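Local coordinates for protein diacylglycerol kinase (Bacillus anthracis, PDB 3S40) that probably phosphorylates diacylglycerol to phosphatidic acid at the expense of ATP, at residues Pro33-Ala36 against Ala37-Asp41; Gln50-Ala53 against Thr54-Gln58. All coordinates share one frame; numbering follows the deposited sequence.

Contact 1. Residues Pro33-Ala36 against Ala37-Asp41; sequences PPLA and AAFPD
Ala37 N, Ala38 N and Phe39 N bond back to Pro33 O, Pro34 O and Leu35 O, the last three i to i+4 rungs of helix 24-38 before Phe39 leaves helical angles. The first runs 2.8 Å from Ala37 N to Pro33 O and the last 2.9 Å from Phe39 N to Leu35 O; the middle one, Ala38 N to Pro34 O, is the most bent of the three, at 140°. Ala38 N also makes a weak bond to Leu35 O, which therefore serves two donors as the helix ends.

Side-chain contact comes down to one pair. Leu35 and Phe39 cross at a slant, and the leucine offers a single methyl, with CD2 3.8 Å from Phe39 CE2. Both side chains set CG opposite their own carbonyl carbon (chi1 -59° for Leu35, -51° for Phe39). The phenylalanine thus lies back along the helix, and its CD2 comes to 3.4 Å from Leu35 O, obliquely to the ring. Over the centre of one ring face sits the methyl of the preceding residue, with Ala38 CB 4.1 Å above the plane. Pro34 turns its ring away from this turn, toward Ala117 and Lys118 of helix 113-120.

Beyond the turn, Leu35 and Phe39 both reach Ile120 of helix 113-120, and each touches strand 66-71, Leu35 at Ile68 and Phe39 at Leu66. Asp41 then pairs through its backbone with Val11 as the chain enters strand 42-46, completing the beta-alpha-beta unit begun by strand 11-15. With proline at 33 and 34, no backbone N-H is offered to the preceding turn, and the helix kinks there. The chemistry is thus backbone bonding inside the turn and apolar packing on its buried side: two hydrophobic groups seat the helix end against the sheet, while Pro33, Ala36 and Ala37 lie on the exposed side.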
ATOM      1  N   PRO A  33       6.924  -6.572  24.155  1.00 30.63           N
ATOM      2  CA  PRO A  33       6.211  -6.794  25.421  1.00 34.70           C
ATOM      3  C   PRO A  33       4.682  -6.668  25.384  1.00 31.46           C
ATOM      4  O   PRO A  33       4.013  -7.585  25.870  1.00 32.39           O
ATOM      5  CB  PRO A  33       6.849  -5.761  26.361  1.00 34.66           C
ATOM      6  CG  PRO A  33       8.254  -5.670  25.857  1.00 37.40           C
ATOM      7  CD  PRO A  33       8.116  -5.726  24.345  1.00 29.46           C
ATOM      8  N   PRO A  34       4.133  -5.562  24.845  1.00 24.67           N
ATOM      9  CA  PRO A  34       2.668  -5.528  24.761  1.00 28.22           C
ATOM     10  C   PRO A  34       2.112  -6.694  23.931  1.00 22.11           C
ATOM     11  O   PRO A  34       1.061  -7.233  24.259  1.00 25.98           O
ATOM     12  CB  PRO A  34       2.369  -4.183  24.068  1.00 31.42           C
ATOM     13  CG  PRO A  34       3.672  -3.706  23.526  1.00 36.54           C
ATOM     14  CD  PRO A  34       4.758  -4.328  24.338  1.00 30.94           C
ATOM     15  N   LEU A  35       2.820  -7.090  22.883  1.00 20.00           N
ATOM     16  CA  LEU A  35       2.357  -8.198  22.067  1.00 22.22           C
ATOM     17  C   LEU A  35       2.430  -9.496  22.865  1.00 29.87           C
ATOM     18  O   LEU A  35       1.504 -10.303  22.856  1.00 28.96           O
ATOM     19  CB  LEU A  35       3.195  -8.300  20.792  1.00 21.36           C
ATOM     20  CG  LEU A  35       3.142  -7.040  19.931  1.00 27.89           C
ATOM     21  CD1 LEU A  35       4.047  -7.197  18.714  1.00 18.95           C
ATOM     22  CD2 LEU A  35       1.705  -6.757  19.501  1.00 16.44           C
ATOM     23  N   ALA A  36       3.538  -9.700  23.564  1.00 26.04           N
ATOM     24  CA  ALA A  36       3.688 -10.939  24.293  1.00 24.57           C
ATOM     25  C   ALA A  36       2.675 -11.008  25.437  1.00 18.27           C
ATOM     26  O   ALA A  36       2.192 -12.082  25.783  1.00 29.24           O
ATOM     27  CB  ALA A  36       5.152 -11.105  24.793  1.00 17.58           C
ATOM     28  N   ALA A  37       2.331  -9.859  26.006  1.00 24.43           N
ATOM     29  CA  ALA A  37       1.346  -9.829  27.083  1.00 30.25           C
ATOM     30  C   ALA A  37      -0.043 -10.133  26.568  1.00 29.89           C
ATOM     31  O   ALA A  37      -0.830 -10.779  27.251  1.00 32.84           O
ATOM     32  CB  ALA A  37       1.351  -8.474  27.795  1.00 21.56           C
ATOM     33  N   ALA A  38      -0.342  -9.645  25.367  1.00 32.44           N
ATOM     34  CA  ALA A  38      -1.691  -9.726  24.823  1.00 29.75           C
ATOM     35  C   ALA A  38      -1.959 -11.077  24.183  1.00 26.23           C
ATOM     36  O   ALA A  38      -3.054 -11.603  24.306  1.00 25.33           O
ATOM     37  CB  ALA A  38      -1.940  -8.601  23.812  1.00 25.23           C
ATOM     38  N   PHE A  39      -0.953 -11.643  23.519  1.00 22.41           N
ATOM     39  CA  PHE A  39      -1.147 -12.875  22.747  1.00 25.84           C
ATOM     40  C   PHE A  39      -0.403 -14.092  23.331  1.00 30.98           C
ATOM     41  O   PHE A  39       0.804 -14.208  23.192  1.00 23.99           O
ATOM     42  CB  PHE A  39      -0.719 -12.639  21.294  1.00 21.66           C
ATOM     43  CG  PHE A  39      -1.344 -11.412  20.666  1.00 22.34           C
ATOM     44  CD1 PHE A  39      -2.729 -11.290  20.566  1.00 24.18           C
ATOM     45  CD2 PHE A  39      -0.551 -10.395  20.165  1.00 17.10           C
ATOM     46  CE1 PHE A  39      -3.309 -10.171  19.976  1.00 25.54           C
ATOM     47  CE2 PHE A  39      -1.118  -9.273  19.577  1.00 30.35           C
ATOM     48  CZ  PHE A  39      -2.513  -9.161  19.481  1.00 23.57           C
ATOM     49  N   PRO A  40      -1.131 -15.023  23.950  1.00 33.43           N
ATOM     50  CA  PRO A  40      -0.492 -16.127  24.678  1.00 30.92           C
ATOM     51  C   PRO A  40       0.287 -17.130  23.805  1.00 31.78           C
ATOM     52  O   PRO A  40       0.947 -18.010  24.359  1.00 29.37           O
ATOM     53  CB  PRO A  40      -1.677 -16.818  25.356  1.00 37.96           C
ATOM     54  CG  PRO A  40      -2.813 -16.560  24.440  1.00 41.37           C
ATOM     55  CD  PRO A  40      -2.594 -15.164  23.913  1.00 34.11           C
ATOM     56  N   ASP A  41       0.207 -17.016  22.484  1.00 24.28           N
ATOM     57  CA  ASP A  41       1.014 -17.844  21.581  1.00 24.24           C
ATOM     58  C   ASP A  41       1.563 -16.977  20.469  1.00 30.76           C
ATOM     59  O   ASP A  41       0.873 -16.673  19.489  1.00 25.74           O
ATOM     60  CB  ASP A  41       0.185 -18.988  20.992  1.00 24.73           C
ATOM     61  CG  ASP A  41       0.998 -19.921  20.086  1.00 26.94           C
ATOM     62  OD1 ASP A  41       2.029 -19.513  19.505  1.00 28.71           O
ATOM     63  OD2 ASP A  41       0.581 -21.085  19.924  1.00 30.48           O
TER

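Contact 2. Residues Gln50-Ala53 against Thr54-Gln58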
ATOM      1  N   GLN A  50      16.478 -10.516   1.758  1.00 37.57           N
ATOM      2  CA  GLN A  50      15.360 -10.227   0.882  1.00 45.34           C
ATOM      3  C   GLN A  50      14.643 -11.520   0.501  1.00 36.02           C
ATOM      4  O   GLN A  50      15.278 -12.514   0.158  1.00 38.35           O
ATOM      5  CB  GLN A  50      15.871  -9.518  -0.376  1.00 62.21           C
ATOM      6  CG  GLN A  50      14.800  -9.191  -1.402  1.00 79.08           C
ATOM      7  CD  GLN A  50      15.381  -8.672  -2.705  1.00 90.93           C
ATOM      8  OE1 GLN A  50      16.602  -8.671  -2.899  1.00 88.68           O
ATOM      9  NE2 GLN A  50      14.510  -8.228  -3.609  1.00 92.73           N
ATOM     10  N   GLY A  51      13.317 -11.507   0.574  1.00 26.83           N
ATOM     11  CA  GLY A  51      12.534 -12.686   0.270  1.00 31.71           C
ATOM     12  C   GLY A  51      12.068 -13.449   1.501  1.00 33.46           C
ATOM     13  O   GLY A  51      11.053 -14.145   1.439  1.00 38.35           O
ATOM     14  N   ASP A  52      12.784 -13.312   2.620  1.00 26.31           N
ATOM     15  CA  ASP A  52      12.420 -14.039   3.850  1.00 25.77           C
ATOM     16  C   ASP A  52      11.007 -13.729   4.357  1.00 24.26           C
ATOM     17  O   ASP A  52      10.271 -14.621   4.756  1.00 29.19           O
ATOM     18  CB  ASP A  52      13.417 -13.765   4.970  1.00 25.93           C
ATOM     19  CG  ASP A  52      14.730 -14.515   4.788  1.00 41.42           C
ATOM     20  OD1 ASP A  52      14.826 -15.338   3.852  1.00 41.21           O
ATOM     21  OD2 ASP A  52      15.658 -14.287   5.592  1.00 38.57           O
ATOM     22  N   ALA A  53      10.647 -12.457   4.369  1.00 27.60           N
ATOM     23  CA  ALA A  53       9.330 -12.083   4.854  1.00 24.00           C
ATOM     24  C   ALA A  53       8.265 -12.779   3.998  1.00 19.08           C
ATOM     25  O   ALA A  53       7.322 -13.360   4.514  1.00 26.77           O
ATOM     26  CB  ALA A  53       9.166 -10.551   4.849  1.00 14.84           C
ATOM     27  N   THR A  54       8.451 -12.746   2.687  1.00 21.66           N
ATOM     28  CA  THR A  54       7.547 -13.444   1.772  1.00 28.20           C
ATOM     29  C   THR A  54       7.475 -14.937   2.104  1.00 22.19           C
ATOM     30  O   THR A  54       6.386 -15.501   2.175  1.00 26.55           O
ATOM     31  CB  THR A  54       7.977 -13.259   0.293  1.00 25.56           C
ATOM     32  OG1 THR A  54       8.028 -11.859  -0.026  1.00 28.03           O
ATOM     33  CG2 THR A  54       7.022 -13.974  -0.651  1.00 31.51           C
ATOM     34  N   LYS A  55       8.627 -15.576   2.296  1.00 23.03           N
ATOM     35  CA  LYS A  55       8.631 -17.004   2.600  1.00 21.90           C
ATOM     36  C   LYS A  55       7.994 -17.304   3.952  1.00 26.17           C
ATOM     37  O   LYS A  55       7.342 -18.324   4.096  1.00 24.71           O
ATOM     38  CB  LYS A  55      10.042 -17.595   2.558  1.00 28.88           C
ATOM     39  CG  LYS A  55      10.642 -17.612   1.181  1.00 36.67           C
ATOM     40  CD  LYS A  55      12.123 -17.903   1.226  1.00 38.88           C
ATOM     41  CE  LYS A  55      12.776 -17.596  -0.123  1.00 37.77           C
ATOM     42  NZ  LYS A  55      14.228 -17.955  -0.132  1.00 44.51           N
ATOM     43  N   TYR A  56       8.188 -16.432   4.942  1.00 20.87           N
ATOM     44  CA  TYR A  56       7.613 -16.698   6.260  1.00 26.97           C
ATOM     45  C   TYR A  56       6.100 -16.577   6.166  1.00 16.25           C
ATOM     46  O   TYR A  56       5.367 -17.399   6.730  1.00 18.89           O
ATOM     47  CB  TYR A  56       8.117 -15.727   7.328  1.00 27.23           C
ATOM     48  CG  TYR A  56       9.597 -15.755   7.623  1.00 22.74           C
ATOM     49  CD1 TYR A  56      10.385 -16.849   7.301  1.00 29.61           C
ATOM     50  CD2 TYR A  56      10.209 -14.660   8.241  1.00 26.84           C
ATOM     51  CE1 TYR A  56      11.762 -16.857   7.596  1.00 32.57           C
ATOM     52  CE2 TYR A  56      11.561 -14.655   8.533  1.00 25.33           C
ATOM     53  CZ  TYR A  56      12.334 -15.753   8.214  1.00 30.14           C
ATOM     54  OH  TYR A  56      13.677 -15.719   8.504  1.00 32.14           O
ATOM     55  N   CYS A  57       5.632 -15.562   5.435  1.00 19.77           N
ATOM     56  CA  CYS A  57       4.193 -15.375   5.271  1.00 21.47           C
ATOM     57  C   CYS A  57       3.576 -16.612   4.675  1.00 19.58           C
ATOM     58  O   CYS A  57       2.572 -17.112   5.172  1.00 21.04           O
ATOM     59  CB  CYS A  57       3.867 -14.156   4.396  1.00 24.19           C
ATOM     60  SG  CYS A  57       4.071 -12.577   5.266  1.00 30.06           S
ATOM     61  N   GLN A  58       4.188 -17.101   3.604  1.00 16.61           N
ATOM     62  CA  GLN A  58       3.662 -18.255   2.889  1.00 21.96           C
ATOM     63  C   GLN A  58       3.717 -19.528   3.728  1.00 18.88           C
ATOM     64  O   GLN A  58       2.820 -20.347   3.660  1.00 27.69           O
ATOM     65  CB  GLN A  58       4.368 -18.422   1.539  1.00 22.34           C
ATOM     66  CG  GLN A  58       3.895 -17.339   0.562  1.00 28.30           C
ATOM     67  CD  GLN A  58       4.613 -17.333  -0.768  1.00 21.43           C
ATOM     68  OE1 GLN A  58       5.676 -17.931  -0.924  1.00 19.12           O
ATOM     69  NE2 GLN A  58       4.041 -16.632  -1.732  1.00 25.31           N
TER
HETATM   70  O   HOH W   1      15.131 -15.467   1.223  1.00 39.75           O
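One face of the Tyr56 ring rests on the backbone of the preceding turn: Asp52 O stands 3.2 Å above the plane, displaced toward the rim. The Asp52 side chain runs beside the ring in the same direction, its carboxylate plane turned 27° from it. Asp52 OD2 lies 3.8 Å from Tyr56 OH, and each has its own partner outside this turn: OD2 accepts from the backbone N-H groups of Lys48 and Glu49, and the hydroxyl bonds to His46 O.

Gly51 is the N-cap of helix 52-60, and Gly51 O accepts Lys55 N at 2.9 Å. The lysine chain, extended beyond CG, passes back over that carbonyl, with CG 3.5 Å from Gly51 O. A water joins the lysine to the aspartate, accepting from Lys55 NZ and donating to Asp52 OD1 at 2.6 Å and to Gln50 O. On another side of the turn, Thr54 OG1 bonds to Glu78 O of helix 73-83.

Two backbone N-H groups on OD2, the helix start and a lysine amine reached through water would probably all favour the charged carboxylate; here that group ties the helix start to the incoming loop.

In the fold
Both contacts lie at helix ends in the kinase catalytic domain, but at opposite kinds of end: contact 1 finishes helix 24-38, contact 2 begins helix 52-60, and strand 42-46 lies between them along the chain. Their centres are 23 Å apart and they do not touch. Contact 1 sits far out, its centre about 27 Å from the chain centre, with only Leu35 and Phe39 buried, and its side-chain contact is apolar. Contact 2, its centre about 17 Å from that of the chain, buries Asp52, Ala53 and Cys57 and relies on a carboxylate, a phenol and a water. They lean on different neighbours, helix 113-120 for the first and helix 73-83 for the second.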